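Local coordinates for mitogen-activated protein kinase, putative (Map kinase-like protein) (Leishmania major, PDB 3PG1) that probably phosphorylates serine and threonine residues of protein substrates with ATP, as a parasite member of the MAP kinase family, at residues Ile97-Glu102 / Ala355-Phe360; Glu114-Asp119 / Leu166-Asn171; Tyr138-Ile143 / Cys222-Met227. One frame throughout, in Å; residues are numbered along the deposited sequence. Where two conformers were deposited one is given.

Contact 1: Ile97-Glu102 / Ala355-Phe360; sequences IFVHFE and AEVERF
Ile97 meets Val357 and Phe360 with its two branches. The CG2 methyl lies over one face of the Phe360 ring, 4.1 Å from the ring centroid and 25° off the ring normal. This is a CH-pi contact displaced toward the rim, since the nearest ring atom to Ile97 CG2 is Phe360 CG at 3.7 Å. The other branch serves the valine: Ile97 CG1 is 3.9 Å from Val357 CG2, and the two side chains cross obliquely. Ile97 CG1 stands anti to the backbone N (chi1 -176°), which leaves CG2 between the N and the carbonyl carbon, and there it meets the ring.

Val357 also touches the strand backbone. Its CG1 methyl is 3.6 Å from Ile97 O. Its CG2 reaches on to Val99, where Val99 CG2 and Val357 CG2 are 4.1 Å apart and the two valines pass each other heading opposite ways.

The strand 97-100 and the helix 355-360 run at 144°, nearer antiparallel than perpendicular, with axes 8.3 Å apart at closest approach. The strand is an edge of the five-stranded sheet of the N-terminal lobe, and the helix belongs to the C-terminal extension of the chain. Ile97 also packs on Ile80 of helix 70-85 and on Leu109 and Leu111 of strand 108-114, while Phe360 touches Asn84. Glu356, one turn before Phe360, forms a salt bridge with Arg81 and a hydrogen bond with Asn84, both on helix 70-85.

No hydrogen bond joins the two segments. Their contact rests on aliphatic carbons and one ring face. Such nondirectional packing does not by itself fix the rotation of the helix against the strand, whereas the bonds of Glu356 to helix 70-85 are directional.

Contact 2: Glu114-Asp119 / Leu166-Asn171; sequences ELMRTD and LLADNN
Thr118 and Leu167 form an antiparallel, hydrogen-bonded pair in a small sheet at the junction of the two kinase lobes. Segment 114-119 leaves the N-terminal lobe and enters this sheet, whose central strand is 165-167. The bonds are reciprocal: Thr118 N donates to Leu167 O at 3.2 Å, and Leu167 N donates to Thr118 O at 3.0 Å. Arg117 and Thr118 both face Leu167, a classic beta bulge.

The side chains of the pair run alongside each other in the same direction, with Thr118 CG2 3.8 Å from Leu167 CB. On the opposite face, where Asp119 and Leu166 form an antiparallel non-hydrogen-bonded pair, Met116 crosses Leu166 at about a right angle. Met116 CG meets Leu166 CD1 at 3.7 Å. A bend at chi2 (-62°) puts the sulfur by the next residue, and Met116 SD is 3.9 Å from Ala168 CB.

Arg117 reaches across the turn 168-171. Its guanidinium group has Thr118 CG2 over one face, toward the rim, and Asp169 CA at its edge. NH2 donates to Asn171 OD1 at 2.7 Å, though bent to 133°, and the guanidinium and amide planes are 32° apart. The carboxylate of Asp169 touches the arginine's carbon chain: OD2 is 3.6 Å from Arg117 CD. Asn171 N bonds Ala168 O and closes the type I turn. A water lies within hydrogen-bonding distance of both Leu115 O and Asp169 OD1.

Asp119 packs its CB on Leu166 CD2, while OD2 caps helix 120-125 by accepting from Gln122 N. The topology is that of the protein kinase fold, in which the hinge linking the lobes runs on beside the strand that follows the catalytic loop.

Contact 3: Tyr138-Ile143 / Cys222-Met227; sequences YFMYHI and CVMAEM
Met140 has the largest share of this contact and can be followed outward from its CB. CG lies anti to the carbonyl carbon (chi1 -76°) and sits 3.7 Å from Met227 CE and 3.8 Å from Met224 CG. The chain then bends at chi2 and chi3. SD comes 3.4 Å from Met227 CE and 3.7 Å from Met224 CB, and the terminal CE stays beside that same Met224 CB. Met140 and Met224 cross at about a right angle.

Met227 meets Met140 with its CE and Phe139 with its SD. The sulfur lies at the edge of the Phe139 ring, 3.7 Å from CD2 and 77° off the ring normal, a Met-aromatic contact. Farther along, Ile143 CD1 meets Val223 CG1 at 4.1 Å.

All six touching residues are buried, and no hydrogen bond crosses. Met300 of helix 291-300 touches both Met140 and Met224. Ile124 covers Met227, and Ile173 of strand 173-175 packs on Phe139 and Ile143. The segments run nearly antiparallel, at 167°, with axes 10.8 Å apart. Helices 133-152 and 214-229 correspond to αE and αF of the protein kinase fold, packed here through several methionines in the core of the C-terminal lobe.

Contacts 2 and 3 adjoin, with centres about 16 Å apart. They touch through Leu167 CD1 and Phe139 CE1 at 3.6 Å, which joins the small sheet to the buried helix pair. Helix 133-152 and strand 165-167 are successive elements of the chain, and the loop between them carries the HRD motif typical of a kinase catalytic loop. Contact 1 stands apart, on the N-terminal lobe. Its centre is about 26 Å from that of contact 2 and about 36 Å from that of contact 3, on the opposite side of the chain's centre. Contacts 2 and 3 are both nested within the chain span that contact 1 closes.

Contact 1: Ile97-Glu102 / Ala355-Phe360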
loop_
_atom_site.group_PDB
_atom_site.type_symbol
_atom_site.label_atom_id
_atom_site.label_comp_id
_atom_site.label_asym_id
_atom_site.label_seq_id
_atom_site.Cartn_x
_atom_site.Cartn_y
_atom_site.Cartn_z
ATOM N N ILE A 97 -5.265 10.698 -16.397
ATOM C CA ILE A 97 -4.885 11.895 -15.655
ATOM C C ILE A 97 -5.048 13.118 -16.577
ATOM O O ILE A 97 -4.655 13.085 -17.750
ATOM C CB ILE A 97 -3.473 11.793 -15.016
ATOM C CG1 ILE A 97 -3.169 13.051 -14.151
ATOM C CG2 ILE A 97 -2.368 11.489 -16.074
ATOM C CD1 ILE A 97 -1.966 13.008 -13.299
ATOM N N PHE A 98 -5.672 14.172 -16.044
ATOM C CA PHE A 98 -5.921 15.429 -16.756
ATOM C C PHE A 98 -5.998 16.590 -15.774
ATOM O O PHE A 98 -6.509 16.425 -14.661
ATOM C CB PHE A 98 -7.128 15.357 -17.734
ATOM C CG PHE A 98 -8.355 14.598 -17.279
ATOM C CD1 PHE A 98 -8.400 13.208 -17.347
ATOM C CD2 PHE A 98 -9.492 15.272 -16.859
ATOM C CE1 PHE A 98 -9.536 12.505 -16.926
ATOM C CE2 PHE A 98 -10.639 14.569 -16.468
ATOM C CZ PHE A 98 -10.648 13.189 -16.491
ATOM N N VAL A 99 -5.416 17.738 -16.162
ATOM C CA VAL A 99 -5.321 18.939 -15.331
ATOM C C VAL A 99 -5.990 20.138 -15.971
ATOM O O VAL A 99 -5.749 20.437 -17.145
ATOM C CB VAL A 99 -3.860 19.270 -14.917
ATOM C CG1 VAL A 99 -3.402 18.399 -13.757
ATOM C CG2 VAL A 99 -2.893 19.158 -16.099
ATOM N N HIS A 100 -6.837 20.825 -15.194
ATOM C CA HIS A 100 -7.513 22.035 -15.650
ATOM C C HIS A 100 -6.922 23.205 -14.879
ATOM O O HIS A 100 -7.219 23.379 -13.697
ATOM C CB HIS A 100 -9.042 21.945 -15.463
ATOM C CG HIS A 100 -9.774 23.211 -15.834
ATOM N ND1 HIS A 100 -10.565 23.889 -14.913
ATOM C CD2 HIS A 100 -9.777 23.901 -17.001
ATOM C CE1 HIS A 100 -11.035 24.946 -15.552
ATOM N NE2 HIS A 100 -10.586 25.002 -16.807
ATOM N N PHE A 101 -6.033 23.958 -15.529
ATOM C CA PHE A 101 -5.410 25.125 -14.916
ATOM C C PHE A 101 -6.206 26.393 -15.246
ATOM O O PHE A 101 -6.492 26.660 -16.417
ATOM C CB PHE A 101 -3.940 25.262 -15.345
ATOM C CG PHE A 101 -3.008 24.194 -14.814
ATOM C CD1 PHE A 101 -2.813 24.031 -13.445
ATOM C CD2 PHE A 101 -2.280 23.388 -15.683
ATOM C CE1 PHE A 101 -1.948 23.048 -12.957
ATOM C CE2 PHE A 101 -1.394 22.420 -15.190
ATOM C CZ PHE A 101 -1.234 22.259 -13.832
ATOM N N GLU A 102 -6.578 27.149 -14.196
ATOM C CA GLU A 102 -7.321 28.406 -14.268
ATOM C C GLU A 102 -6.657 29.407 -13.302
ATOM O O GLU A 102 -6.649 29.190 -12.087
ATOM C CB GLU A 102 -8.804 28.166 -13.939
ATOM C CG GLU A 102 -9.741 29.297 -14.326
ATOM C CD GLU A 102 -11.201 28.890 -14.327
ATOM O OE1 GLU A 102 -11.662 28.342 -15.355
ATOM O OE2 GLU A 102 -11.876 29.091 -13.294
ATOM N N ALA A 355 3.983 17.682 -17.858
ATOM C CA ALA A 355 4.970 16.696 -18.306
ATOM C C ALA A 355 4.530 15.274 -17.930
ATOM O O ALA A 355 4.767 14.341 -18.703
ATOM C CB ALA A 355 6.331 17.000 -17.699
ATOM N N GLU A 356 3.879 15.112 -16.756
ATOM C CA GLU A 356 3.373 13.818 -16.282
ATOM C C GLU A 356 2.153 13.389 -17.091
ATOM O O GLU A 356 1.998 12.195 -17.338
ATOM C CB GLU A 356 3.070 13.829 -14.771
ATOM C CG GLU A 356 4.304 13.754 -13.879
ATOM C CD GLU A 356 5.115 12.471 -13.942
ATOM O OE1 GLU A 356 4.503 11.385 -14.063
ATOM O OE2 GLU A 356 6.361 12.552 -13.856
ATOM N N VAL A 357 1.310 14.360 -17.527
ATOM C CA VAL A 357 0.123 14.107 -18.366
ATOM C C VAL A 357 0.586 13.790 -19.815
ATOM O O VAL A 357 -0.026 12.947 -20.480
ATOM C CB VAL A 357 -0.937 15.252 -18.264
ATOM C CG1 VAL A 357 -2.055 15.108 -19.300
ATOM C CG2 VAL A 357 -1.535 15.319 -16.863
ATOM N N GLU A 358 1.705 14.419 -20.264
ATOM C CA GLU A 358 2.289 14.226 -21.597
ATOM C C GLU A 358 2.875 12.819 -21.776
ATOM O O GLU A 358 2.461 12.110 -22.694
ATOM C CB GLU A 358 3.338 15.307 -21.907
ATOM N N ARG A 359 3.803 12.405 -20.871
ATOM C CA ARG A 359 4.452 11.085 -20.858
ATOM C C ARG A 359 3.409 9.970 -20.716
ATOM O O ARG A 359 3.625 8.852 -21.198
ATOM C CB ARG A 359 5.483 10.996 -19.717
ATOM N N PHE A 360 2.273 10.298 -20.060
ATOM C CA PHE A 360 1.134 9.408 -19.865
ATOM C C PHE A 360 0.433 9.101 -21.210
ATOM O O PHE A 360 0.236 7.927 -21.535
ATOM C CB PHE A 360 0.132 9.997 -18.832
ATOM C CG PHE A 360 -1.090 9.129 -18.662
ATOM C CD1 PHE A 360 -2.225 9.340 -19.440
ATOM C CD2 PHE A 360 -1.069 8.035 -17.806
ATOM C CE1 PHE A 360 -3.318 8.480 -19.350
ATOM C CE2 PHE A 360 -2.165 7.179 -17.715
ATOM C CZ PHE A 360 -3.274 7.400 -18.499
#

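Contact 2: Glu114-Asp119 / Leu166-Asn171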
loop_
_atom_site.group_PDB
_atom_site.type_symbol
_atom_site.label_atom_id
_atom_site.label_comp_id
_atom_site.label_asym_id
_atom_site.label_seq_id
_atom_site.Cartn_x
_atom_site.Cartn_y
_atom_site.Cartn_z
ATOM N N GLU A 114 -8.909 2.126 -12.137
ATOM C CA GLU A 114 -9.909 1.084 -12.318
ATOM C C GLU A 114 -10.568 0.837 -10.962
ATOM O O GLU A 114 -9.866 0.708 -9.966
ATOM C CB GLU A 114 -9.258 -0.216 -12.854
ATOM C CG GLU A 114 -10.276 -1.239 -13.354
ATOM C CD GLU A 114 -9.781 -2.656 -13.588
ATOM O OE1 GLU A 114 -10.594 -3.597 -13.429
ATOM O OE2 GLU A 114 -8.589 -2.837 -13.927
ATOM N N LEU A 115 -11.898 0.780 -10.912
ATOM C CA LEU A 115 -12.575 0.500 -9.649
ATOM C C LEU A 115 -12.575 -1.024 -9.480
ATOM O O LEU A 115 -13.140 -1.743 -10.315
ATOM C CB LEU A 115 -14.005 1.057 -9.667
ATOM C CG LEU A 115 -14.773 1.040 -8.341
ATOM C CD1 LEU A 115 -14.340 2.193 -7.432
ATOM C CD2 LEU A 115 -16.256 1.156 -8.598
ATOM N N MET A 116 -11.866 -1.513 -8.455
ATOM C CA MET A 116 -11.768 -2.944 -8.207
ATOM C C MET A 116 -13.017 -3.517 -7.531
ATOM O O MET A 116 -13.740 -2.781 -6.848
ATOM C CB MET A 116 -10.485 -3.270 -7.433
ATOM C CG MET A 116 -9.240 -2.857 -8.180
ATOM S SD MET A 116 -9.100 -3.734 -9.750
ATOM C CE MET A 116 -7.861 -2.816 -10.495
ATOM N N ARG A 117 -13.286 -4.814 -7.749
ATOM C CA ARG A 117 -14.459 -5.490 -7.181
ATOM C C ARG A 117 -14.478 -5.419 -5.653
ATOM O O ARG A 117 -15.474 -5.013 -5.074
ATOM C CB ARG A 117 -14.510 -6.957 -7.655
ATOM C CG ARG A 117 -15.789 -7.700 -7.246
ATOM C CD ARG A 117 -15.799 -9.159 -7.677
ATOM N NE ARG A 117 -14.627 -9.912 -7.211
ATOM C CZ ARG A 117 -14.535 -10.526 -6.034
ATOM N NH1 ARG A 117 -15.540 -10.473 -5.165
ATOM N NH2 ARG A 117 -13.434 -11.192 -5.713
ATOM N N THR A 118 -13.352 -5.770 -5.003
ATOM C CA THR A 118 -13.271 -5.809 -3.549
ATOM C C THR A 118 -11.813 -5.699 -3.105
ATOM O O THR A 118 -10.926 -5.419 -3.913
ATOM C CB THR A 118 -13.986 -7.105 -3.032
ATOM O OG1 THR A 118 -14.146 -7.031 -1.625
ATOM C CG2 THR A 118 -13.258 -8.411 -3.412
ATOM N N ASP A 119 -11.581 -5.879 -1.816
ATOM C CA ASP A 119 -10.245 -5.911 -1.249
ATOM C C ASP A 119 -10.117 -7.185 -0.421
ATOM O O ASP A 119 -11.116 -7.868 -0.185
ATOM C CB ASP A 119 -9.907 -4.627 -0.464
ATOM C CG ASP A 119 -10.861 -4.296 0.660
ATOM O OD1 ASP A 119 -11.508 -3.242 0.590
ATOM O OD2 ASP A 119 -10.916 -5.059 1.634
ATOM N N LEU A 166 -6.102 -5.217 -3.382
ATOM C CA LEU A 166 -7.343 -5.225 -4.185
ATOM C C LEU A 166 -7.482 -6.443 -5.076
ATOM O O LEU A 166 -6.481 -6.974 -5.568
ATOM C CB LEU A 166 -7.443 -3.945 -5.055
ATOM C CG LEU A 166 -7.148 -2.593 -4.352
ATOM C CD1 LEU A 166 -7.487 -1.405 -5.285
ATOM C CD2 LEU A 166 -7.922 -2.465 -3.018
ATOM N N LEU A 167 -8.735 -6.884 -5.267
ATOM C CA LEU A 167 -9.116 -8.038 -6.071
ATOM C C LEU A 167 -10.007 -7.500 -7.223
ATOM O O LEU A 167 -10.999 -6.811 -6.968
ATOM C CB LEU A 167 -10.007 -8.999 -5.234
ATOM C CG LEU A 167 -9.477 -9.944 -4.137
ATOM C CD1 LEU A 167 -9.161 -11.294 -4.659
ATOM C CD2 LEU A 167 -8.503 -9.319 -3.160
ATOM N N ALA A 168 -9.669 -7.827 -8.473
ATOM C CA ALA A 168 -10.491 -7.432 -9.627
ATOM C C ALA A 168 -11.630 -8.450 -9.732
ATOM O O ALA A 168 -11.593 -9.453 -9.016
ATOM C CB ALA A 168 -9.645 -7.452 -10.893
ATOM N N ASP A 169 -12.639 -8.222 -10.624
ATOM C CA ASP A 169 -13.745 -9.178 -10.819
ATOM C C ASP A 169 -13.175 -10.547 -11.199
ATOM O O ASP A 169 -13.679 -11.579 -10.750
ATOM C CB ASP A 169 -14.731 -8.681 -11.889
ATOM C CG ASP A 169 -15.475 -7.429 -11.482
ATOM O OD1 ASP A 169 -15.039 -6.325 -11.878
ATOM O OD2 ASP A 169 -16.498 -7.551 -10.766
ATOM N N ASN A 170 -12.086 -10.521 -11.987
ATOM C CA ASN A 170 -11.326 -11.663 -12.485
ATOM C C ASN A 170 -10.343 -12.226 -11.430
ATOM O O ASN A 170 -9.496 -13.062 -11.760
ATOM C CB ASN A 170 -10.585 -11.258 -13.785
ATOM C CG ASN A 170 -10.333 -9.765 -13.969
ATOM O OD1 ASN A 170 -11.226 -8.913 -13.830
ATOM N ND2 ASN A 170 -9.116 -9.417 -14.341
ATOM N N ASN A 171 -10.449 -11.755 -10.163
ATOM C CA ASN A 171 -9.607 -12.095 -9.006
ATOM C C ASN A 171 -8.112 -11.716 -9.082
ATOM O O ASN A 171 -7.328 -12.122 -8.218
ATOM C CB ASN A 171 -9.872 -13.510 -8.457
ATOM C CG ASN A 171 -11.043 -13.599 -7.498
ATOM O OD1 ASN A 171 -11.873 -12.685 -7.378
ATOM N ND2 ASN A 171 -11.135 -14.716 -6.790
HETATM O O HOH W 1 -12.754 -4.669 -11.240
#

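Contact 3: Tyr138-Ile143 / Cys222-Met227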
loop_
_atom_site.group_PDB
_atom_site.type_symbol
_atom_site.label_atom_id
_atom_site.label_comp_id
_atom_site.label_asym_id
_atom_site.label_seq_id
_atom_site.Cartn_x
_atom_site.Cartn_y
_atom_site.Cartn_z
ATOM N N TYR A 138 -1.684 -18.509 -4.326
ATOM C CA TYR A 138 -1.849 -17.645 -5.500
ATOM C C TYR A 138 -1.817 -16.161 -5.110
ATOM O O TYR A 138 -1.063 -15.390 -5.708
ATOM C CB TYR A 138 -3.153 -18.006 -6.241
ATOM C CG TYR A 138 -3.280 -17.260 -7.545
ATOM C CD1 TYR A 138 -2.583 -17.671 -8.677
ATOM C CD2 TYR A 138 -4.100 -16.138 -7.652
ATOM C CE1 TYR A 138 -2.730 -17.008 -9.894
ATOM C CE2 TYR A 138 -4.261 -15.474 -8.868
ATOM C CZ TYR A 138 -3.568 -15.912 -9.982
ATOM O OH TYR A 138 -3.638 -15.223 -11.157
ATOM N N PHE A 139 -2.656 -15.759 -4.146
ATOM C CA PHE A 139 -2.710 -14.375 -3.653
ATOM C C PHE A 139 -1.356 -13.911 -3.162
ATOM O O PHE A 139 -0.924 -12.808 -3.500
ATOM C CB PHE A 139 -3.749 -14.222 -2.487
ATOM C CG PHE A 139 -5.220 -14.367 -2.833
ATOM C CD1 PHE A 139 -5.690 -14.073 -4.108
ATOM C CD2 PHE A 139 -6.132 -14.824 -1.890
ATOM C CE1 PHE A 139 -7.050 -14.236 -4.429
ATOM C CE2 PHE A 139 -7.488 -14.981 -2.212
ATOM C CZ PHE A 139 -7.938 -14.677 -3.472
ATOM N N MET A 140 -0.686 -14.736 -2.327
ATOM C CA MET A 140 0.638 -14.405 -1.771
ATOM C C MET A 140 1.677 -14.227 -2.880
ATOM O O MET A 140 2.507 -13.323 -2.788
ATOM C CB MET A 140 1.123 -15.486 -0.771
ATOM C CG MET A 140 0.406 -15.407 0.606
ATOM S SD MET A 140 0.381 -13.703 1.301
ATOM C CE MET A 140 2.126 -13.317 1.407
ATOM N N TYR A 141 1.611 -15.072 -3.925
ATOM C CA TYR A 141 2.576 -14.969 -5.028
ATOM C C TYR A 141 2.446 -13.554 -5.658
ATOM O O TYR A 141 3.447 -12.889 -5.874
ATOM C CB TYR A 141 2.371 -16.114 -6.077
ATOM C CG TYR A 141 3.459 -16.157 -7.145
ATOM C CD1 TYR A 141 4.784 -16.449 -6.809
ATOM C CD2 TYR A 141 3.168 -15.903 -8.480
ATOM C CE1 TYR A 141 5.793 -16.469 -7.782
ATOM C CE2 TYR A 141 4.162 -15.973 -9.471
ATOM C CZ TYR A 141 5.480 -16.222 -9.109
ATOM O OH TYR A 141 6.481 -16.263 -10.068
ATOM N N HIS A 142 1.214 -13.119 -5.933
ATOM C CA HIS A 142 0.943 -11.824 -6.557
ATOM C C HIS A 142 1.206 -10.647 -5.629
ATOM O O HIS A 142 1.714 -9.604 -6.073
ATOM C CB HIS A 142 -0.465 -11.815 -7.160
ATOM C CG HIS A 142 -0.576 -12.673 -8.391
ATOM N ND1 HIS A 142 -0.577 -12.115 -9.659
ATOM C CD2 HIS A 142 -0.630 -14.020 -8.511
ATOM C CE1 HIS A 142 -0.651 -13.133 -10.507
ATOM N NE2 HIS A 142 -0.680 -14.300 -9.866
ATOM N N ILE A 143 0.891 -10.816 -4.333
ATOM C CA ILE A 143 1.215 -9.783 -3.326
ATOM C C ILE A 143 2.726 -9.571 -3.304
ATOM O O ILE A 143 3.173 -8.421 -3.302
ATOM C CB ILE A 143 0.689 -10.145 -1.887
ATOM C CG1 ILE A 143 -0.867 -10.099 -1.798
ATOM C CG2 ILE A 143 1.343 -9.268 -0.780
ATOM C CD1 ILE A 143 -1.459 -10.955 -0.617
ATOM N N CYS A 222 2.244 -11.123 7.991
ATOM C CA CYS A 222 1.033 -10.925 8.807
ATOM C C CYS A 222 -0.190 -11.229 7.949
ATOM O O CYS A 222 -1.088 -11.905 8.406
ATOM C CB CYS A 222 0.974 -9.499 9.352
ATOM S SG CYS A 222 2.181 -9.178 10.665
ATOM N N VAL A 223 -0.208 -10.732 6.702
ATOM C CA VAL A 223 -1.327 -10.969 5.772
ATOM C C VAL A 223 -1.465 -12.462 5.466
ATOM O O VAL A 223 -2.569 -12.998 5.544
ATOM C CB VAL A 223 -1.208 -10.100 4.491
ATOM C CG1 VAL A 223 -2.217 -10.551 3.402
ATOM C CG2 VAL A 223 -1.412 -8.621 4.833
ATOM N N MET A 224 -0.331 -13.140 5.217
ATOM C CA MET A 224 -0.315 -14.583 4.917
ATOM C C MET A 224 -0.957 -15.382 6.079
ATOM O O MET A 224 -1.883 -16.143 5.840
ATOM C CB MET A 224 1.117 -15.058 4.663
ATOM C CG MET A 224 1.161 -16.495 4.194
ATOM S SD MET A 224 2.721 -16.942 3.444
ATOM C CE MET A 224 2.493 -18.760 3.362
ATOM N N ALA A 225 -0.469 -15.197 7.319
ATOM C CA ALA A 225 -1.031 -15.881 8.520
ATOM C C ALA A 225 -2.526 -15.576 8.695
ATOM O O ALA A 225 -3.333 -16.460 9.037
ATOM C CB ALA A 225 -0.257 -15.455 9.773
ATOM N N GLU A 226 -2.914 -14.345 8.380
ATOM C CA GLU A 226 -4.295 -13.920 8.520
ATOM C C GLU A 226 -5.211 -14.629 7.531
ATOM O O GLU A 226 -6.362 -14.893 7.861
ATOM C CB GLU A 226 -4.418 -12.407 8.367
ATOM C CG GLU A 226 -5.812 -11.879 8.732
ATOM C CD GLU A 226 -5.910 -10.368 8.789
ATOM O OE1 GLU A 226 -4.871 -9.685 8.958
ATOM O OE2 GLU A 226 -7.034 -9.860 8.622
ATOM N N MET A 227 -4.715 -14.942 6.325
ATOM C CA MET A 227 -5.571 -15.637 5.359
ATOM C C MET A 227 -5.817 -17.069 5.821
ATOM O O MET A 227 -6.861 -17.626 5.507
ATOM C CB MET A 227 -4.933 -15.625 3.952
ATOM C CG MET A 227 -5.171 -14.324 3.207
ATOM S SD MET A 227 -4.700 -14.385 1.460
ATOM C CE MET A 227 -3.002 -14.277 1.624
#